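PDB 5M45: acetone carboxylase alpha subunit from Xanthobacter autotrophicus Py2, which is the alpha subunit of a carboxylase complex and carries a region related to the hydantoinase B/oxoprolinase family. Local coordinates for residues 433-438 with 476-481; 354-359 with 406-411. All blocks are in the same frame, centred on the assembly; numbering follows the deposited sequence.

Contact 1: 433-438 with 476-481; sequences ANTSNW and AAIWNP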
loop_
_atom_site.group_PDB
_atom_site.type_symbol
_atom_site.label_atom_id
_atom_site.label_comp_id
_atom_site.label_asym_id
_atom_site.label_seq_id
_atom_site.Cartn_x
_atom_site.Cartn_y
_atom_site.Cartn_z
ATOM N N ALA A 433 -10.090 -11.939 29.396
ATOM C CA ALA A 433 -9.058 -10.937 29.586
ATOM C C ALA A 433 -8.927 -10.041 28.376
ATOM O O ALA A 433 -9.261 -10.445 27.255
ATOM C CB ALA A 433 -7.721 -11.613 29.834
ATOM N N ASN A 434 -8.397 -8.858 28.590
ATOM C CA ASN A 434 -7.848 -8.075 27.489
ATOM C C ASN A 434 -6.595 -8.811 26.943
ATOM O O ASN A 434 -5.682 -9.161 27.721
ATOM C CB ASN A 434 -7.487 -6.651 27.948
ATOM C CG ASN A 434 -7.250 -5.707 26.785
ATOM O OD1 ASN A 434 -6.191 -5.735 26.139
ATOM N ND2 ASN A 434 -8.228 -4.850 26.514
ATOM N N THR A 435 -6.576 -9.075 25.638
ATOM C CA THR A 435 -5.500 -9.870 25.019
ATOM C C THR A 435 -4.321 -8.945 24.620
ATOM O O THR A 435 -4.264 -8.446 23.478
ATOM C CB THR A 435 -6.031 -10.664 23.801
ATOM O OG1 THR A 435 -6.408 -9.765 22.743
ATOM C CG2 THR A 435 -7.164 -11.518 24.190
ATOM N N SER A 436 -3.448 -8.684 25.583
ATOM C CA SER A 436 -2.280 -7.756 25.428
ATOM C C SER A 436 -1.343 -8.000 26.622
ATOM O O SER A 436 -1.734 -8.746 27.532
ATOM C CB SER A 436 -2.773 -6.303 25.367
ATOM O OG SER A 436 -3.315 -5.856 26.625
ATOM N N ASN A 437 -0.126 -7.452 26.701
ATOM C CA ASN A 437 0.603 -6.608 25.717
ATOM C C ASN A 437 1.062 -7.361 24.473
ATOM O O ASN A 437 1.346 -8.542 24.554
ATOM C CB ASN A 437 1.859 -6.061 26.403
ATOM C CG ASN A 437 2.693 -5.141 25.489
ATOM O OD1 ASN A 437 2.265 -4.023 25.140
ATOM N ND2 ASN A 437 3.903 -5.587 25.156
ATOM N N TRP A 438 1.174 -6.638 23.353
ATOM C CA TRP A 438 1.808 -7.110 22.114
ATOM C C TRP A 438 3.220 -6.504 21.939
ATOM O O TRP A 438 3.378 -5.300 21.599
ATOM C CB TRP A 438 0.919 -6.768 20.904
ATOM C CG TRP A 438 -0.417 -7.426 20.916
ATOM C CD1 TRP A 438 -1.593 -6.884 21.407
ATOM C CD2 TRP A 438 -0.756 -8.744 20.443
ATOM N NE1 TRP A 438 -2.620 -7.772 21.268
ATOM C CE2 TRP A 438 -2.146 -8.934 20.707
ATOM C CE3 TRP A 438 -0.029 -9.790 19.882
ATOM C CZ2 TRP A 438 -2.826 -10.112 20.379
ATOM C CZ3 TRP A 438 -0.707 -10.997 19.536
ATOM C CH2 TRP A 438 -2.117 -11.126 19.776
ATOM N N ALA A 476 -5.302 -18.752 27.732
ATOM C CA ALA A 476 -6.181 -18.586 26.559
ATOM C C ALA A 476 -6.364 -17.114 26.129
ATOM O O ALA A 476 -5.892 -16.166 26.810
ATOM C CB ALA A 476 -7.543 -19.194 26.857
ATOM N N ALA A 477 -7.015 -16.965 24.979
ATOM C CA ALA A 477 -7.457 -15.678 24.458
ATOM C C ALA A 477 -8.866 -15.856 23.915
ATOM O O ALA A 477 -9.214 -16.931 23.443
ATOM C CB ALA A 477 -6.516 -15.207 23.360
ATOM N N ILE A 478 -9.677 -14.816 23.952
ATOM C CA ILE A 478 -11.053 -14.889 23.359
ATOM C C ILE A 478 -11.057 -15.342 21.876
ATOM O O ILE A 478 -11.935 -16.085 21.478
ATOM C CB ILE A 478 -11.826 -13.569 23.552
ATOM C CG1 ILE A 478 -13.298 -13.684 23.098
ATOM C CG2 ILE A 478 -11.179 -12.407 22.819
ATOM C CD1 ILE A 478 -14.095 -14.723 23.862
ATOM N N TRP A 479 -10.055 -14.921 21.099
ATOM C CA TRP A 479 -9.952 -15.277 19.675
ATOM C C TRP A 479 -9.357 -16.676 19.381
ATOM O O TRP A 479 -9.278 -17.086 18.214
ATOM C CB TRP A 479 -9.213 -14.162 18.847
ATOM C CG TRP A 479 -8.061 -13.514 19.531
ATOM C CD1 TRP A 479 -8.058 -12.282 20.134
ATOM C CD2 TRP A 479 -6.760 -14.060 19.755
ATOM N NE1 TRP A 479 -6.847 -12.020 20.696
ATOM C CE2 TRP A 479 -6.013 -13.085 20.476
ATOM C CE3 TRP A 479 -6.133 -15.256 19.380
ATOM C CZ2 TRP A 479 -4.696 -13.286 20.862
ATOM C CZ3 TRP A 479 -4.812 -15.466 19.771
ATOM C CH2 TRP A 479 -4.106 -14.476 20.492
ATOM N N ASN A 480 -8.892 -17.399 20.407
ATOM C CA ASN A 480 -8.457 -18.795 20.288
ATOM C C ASN A 480 -8.345 -19.419 21.691
ATOM O O ASN A 480 -7.358 -19.108 22.457
ATOM C CB ASN A 480 -7.095 -18.939 19.536
ATOM C CG ASN A 480 -6.720 -20.416 19.275
ATOM O OD1 ASN A 480 -7.367 -21.374 19.797
ATOM N ND2 ASN A 480 -5.671 -20.622 18.467
ATOM N N PRO A 481 -9.319 -20.279 22.075
ATOM C CA PRO A 481 -9.287 -20.873 23.412
ATOM C C PRO A 481 -8.153 -21.912 23.623
ATOM O O PRO A 481 -7.856 -22.256 24.794
ATOM C CB PRO A 481 -10.701 -21.487 23.544
ATOM C CG PRO A 481 -11.058 -21.889 22.130
ATOM C CD PRO A 481 -10.454 -20.788 21.276
HETATM O O HOH W 1 -8.983 -13.114 26.326
#
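T435 points its side chain at segment 476-481, and its CG2 lies 3.8 Å from A477 CB. A477 CB also sits 3.5 Å above the centre of the W479 ring, where a single methyl covers the face while T435 meets the edge. A type I beta turn runs from A477 to N480, closed by the backbone bond from N480 N to A477 O. At I478 the link is made through a water: it donates to A433 O and accepts from I478 N at 3.0 Å, joining two backbones that do not bond directly. I478 CG2 lies 4.3 Å from T435 CG2, a looser apolar touch, while V405 of helix 401-422 packs against both side chains.

W479 carries most of the contact from its segment. Its NE1 donates to T435 OG1 at 3.1 Å with an N-H...O angle of 161°, and the oxygen lies near the indole plane. The threonine suits this place because chi1 of 67° sets OG1 between the backbone N and carbonyl carbon, facing the indole N-H, while CG2, beside the backbone N, touches both W479 NE1 and A477 CB. Farther round the indole, W479 CZ2 meets W438 CH2 at 3.5 Å. The two tryptophans reach tip to tip, their planes 30° apart but slid so that the rings barely overlap; W401 meets the W479 ring, and Y399 that of W438.

Two loops of the hydantoinase B/oxoprolinase region are thus joined by complementary chemistry: one nearly straight hydrogen bond satisfies the buried indole N-H, a water bridges two backbone groups, and apolar surfaces fill in around them.

Contact 2: 354-359 with 406-411; sequences SGIWVM and SAWTAL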
loop_
_atom_site.group_PDB
_atom_site.type_symbol
_atom_site.label_atom_id
_atom_site.label_comp_id
_atom_site.label_asym_id
_atom_site.label_seq_id
_atom_site.Cartn_x
_atom_site.Cartn_y
_atom_site.Cartn_z
ATOM N N SER A 354 -18.926 -11.678 13.994
ATOM C CA SER A 354 -18.188 -12.964 13.929
ATOM C C SER A 354 -17.486 -13.299 15.262
ATOM O O SER A 354 -17.465 -14.475 15.679
ATOM C CB SER A 354 -17.210 -13.026 12.745
ATOM O OG SER A 354 -17.922 -12.917 11.519
ATOM N N GLY A 355 -16.962 -12.276 15.946
ATOM C CA GLY A 355 -16.395 -12.485 17.272
ATOM C C GLY A 355 -17.412 -12.884 18.341
ATOM O O GLY A 355 -17.093 -13.667 19.254
ATOM N N ILE A 356 -18.634 -12.339 18.253
ATOM C CA ILE A 356 -19.716 -12.788 19.144
ATOM C C ILE A 356 -20.007 -14.277 18.887
ATOM O O ILE A 356 -20.224 -15.051 19.847
ATOM C CB ILE A 356 -20.971 -11.905 19.020
ATOM C CG1 ILE A 356 -20.662 -10.472 19.491
ATOM C CG2 ILE A 356 -22.155 -12.495 19.851
ATOM C CD1 ILE A 356 -21.713 -9.417 19.086
ATOM N N TRP A 357 -19.977 -14.680 17.614
ATOM C CA TRP A 357 -20.144 -16.089 17.208
ATOM C C TRP A 357 -19.034 -16.957 17.808
ATOM O O TRP A 357 -19.325 -18.023 18.359
ATOM C CB TRP A 357 -20.256 -16.205 15.676
ATOM C CG TRP A 357 -20.318 -17.597 15.144
ATOM C CD1 TRP A 357 -21.433 -18.328 14.907
ATOM C CD2 TRP A 357 -19.211 -18.431 14.802
ATOM N NE1 TRP A 357 -21.097 -19.578 14.408
ATOM C CE2 TRP A 357 -19.730 -19.653 14.319
ATOM C CE3 TRP A 357 -17.817 -18.244 14.793
ATOM C CZ2 TRP A 357 -18.902 -20.693 13.861
ATOM C CZ3 TRP A 357 -16.996 -19.261 14.360
ATOM C CH2 TRP A 357 -17.543 -20.483 13.912
ATOM N N VAL A 358 -17.785 -16.468 17.782
ATOM C CA VAL A 358 -16.656 -17.161 18.435
ATOM C C VAL A 358 -16.937 -17.406 19.927
ATOM O O VAL A 358 -16.763 -18.533 20.425
ATOM C CB VAL A 358 -15.314 -16.399 18.214
ATOM C CG1 VAL A 358 -14.188 -17.017 19.041
ATOM C CG2 VAL A 358 -14.921 -16.419 16.726
ATOM N N MET A 359 -17.392 -16.361 20.629
ATOM C CA MET A 359 -17.773 -16.514 22.028
ATOM C C MET A 359 -18.849 -17.584 22.212
ATOM O O MET A 359 -18.719 -18.443 23.123
ATOM C CB MET A 359 -18.233 -15.193 22.648
ATOM C CG MET A 359 -18.705 -15.385 24.079
ATOM S SD MET A 359 -19.920 -14.235 24.647
ATOM C CE MET A 359 -21.288 -14.562 23.581
ATOM N N SER A 406 -12.536 -5.850 24.190
ATOM C CA SER A 406 -12.997 -5.049 25.311
ATOM C C SER A 406 -14.544 -4.904 25.322
ATOM O O SER A 406 -15.136 -4.689 26.376
ATOM C CB SER A 406 -12.334 -3.653 25.258
ATOM O OG SER A 406 -10.914 -3.707 25.421
ATOM N N ALA A 407 -15.182 -5.027 24.157
ATOM C CA ALA A 407 -16.649 -5.071 24.054
ATOM C C ALA A 407 -17.228 -6.474 24.253
ATOM O O ALA A 407 -18.262 -6.621 24.903
ATOM C CB ALA A 407 -17.074 -4.517 22.700
ATOM N N TRP A 408 -16.559 -7.515 23.745
ATOM C CA TRP A 408 -17.093 -8.891 23.838
ATOM C C TRP A 408 -17.147 -9.432 25.282
ATOM O O TRP A 408 -18.053 -10.219 25.619
ATOM C CB TRP A 408 -16.327 -9.874 22.955
ATOM C CG TRP A 408 -16.357 -9.609 21.472
ATOM C CD1 TRP A 408 -17.375 -9.075 20.753
ATOM C CD2 TRP A 408 -15.302 -9.890 20.532
ATOM N NE1 TRP A 408 -17.021 -8.974 19.410
ATOM C CE2 TRP A 408 -15.746 -9.466 19.266
ATOM C CE3 TRP A 408 -14.023 -10.446 20.649
ATOM C CZ2 TRP A 408 -14.962 -9.593 18.122
ATOM C CZ3 TRP A 408 -13.252 -10.592 19.492
ATOM C CH2 TRP A 408 -13.712 -10.148 18.253
ATOM N N THR A 409 -16.209 -9.021 26.125
ATOM C CA THR A 409 -16.117 -9.542 27.500
ATOM C C THR A 409 -17.416 -9.367 28.316
ATOM O O THR A 409 -17.790 -10.254 29.075
ATOM C CB THR A 409 -14.876 -9.000 28.243
ATOM O OG1 THR A 409 -14.638 -9.750 29.451
ATOM C CG2 THR A 409 -15.027 -7.528 28.553
ATOM N N ALA A 410 -18.119 -8.249 28.123
ATOM C CA ALA A 410 -19.373 -7.995 28.849
ATOM C C ALA A 410 -20.484 -9.005 28.515
ATOM O O ALA A 410 -21.330 -9.282 29.360
ATOM C CB ALA A 410 -19.853 -6.585 28.590
ATOM N N LEU A 411 -20.473 -9.580 27.308
ATOM C CA LEU A 411 -21.519 -10.515 26.904
ATOM C C LEU A 411 -21.458 -11.826 27.688
ATOM O O LEU A 411 -22.493 -12.427 27.965
ATOM C CB LEU A 411 -21.529 -10.765 25.386
ATOM C CG LEU A 411 -21.398 -9.474 24.512
ATOM C CD1 LEU A 411 -21.442 -9.742 23.013
ATOM C CD2 LEU A 411 -22.410 -8.381 24.824
#
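G355 CA rests over one face of the W408 indole, in a helix-helix contact between helix 349-361 and helix 401-422. The axes of the two short segments come within 10.4 Å and cross at -41°. The CH-pi contact places G355 CA 3.8 Å from the centroid of the six-membered ring, nearest to CZ2 at 3.3 Å. Glycine suits this position because a beta carbon here would point at the indole and run into CZ2; its bare backbone lets the large ring lie against the helix. I356 N lies above the same face, toward the rim.

Beside this pair, I356 CG1 meets two partners, W408 CD1 at 3.8 Å and L411 CD1 at 3.7 Å. The isoleucine side chain crosses the indole obliquely and the leucine at about a right angle. One turn farther along, M359 completes the row: chi1 of 177° sets CG anti to the backbone N, chi2 near anti carries SD to 3.9 Å from L411 CB, and the chain then bends at chi3. An unbranched methionine can thus bring its sulfur to the leucine across the helix interface.

Outside this first shell, L411 packs on C320 and M322 of strand 313-324, while M359 continues along helix 401-422 to W412 and L415. W401 touches W408 from its own helix, and the rings of W408 and F352 also meet. On the helix that the indole packs against, F352 O accepts a hydrogen bond from W408 NE1, which satisfies the polar edge of the indole and helps to hold the rotation of the ring.

Overall arrangement
Along the chain both segments of contact 2 come before those of contact 1, and all four belong to the hydantoinase B/oxoprolinase region. Their centres are about 12 Å apart, both buried near the middle of the chain. Helix 401-422 connects them: it supplies segment 406-411 to contact 2, and residues just beside that segment also touch contact 1. The contacts meet directly as well, through I478 with V358 and W408, and N434 with S406. The helix pair and the two loops therefore form one continuous interior. The side chain of W438 lies about 7 Å from the bound manganese ion and that of W408 about 11 Å, so contact 1 comes nearer the metal; neither is among its ligands, H150, D153 and H175.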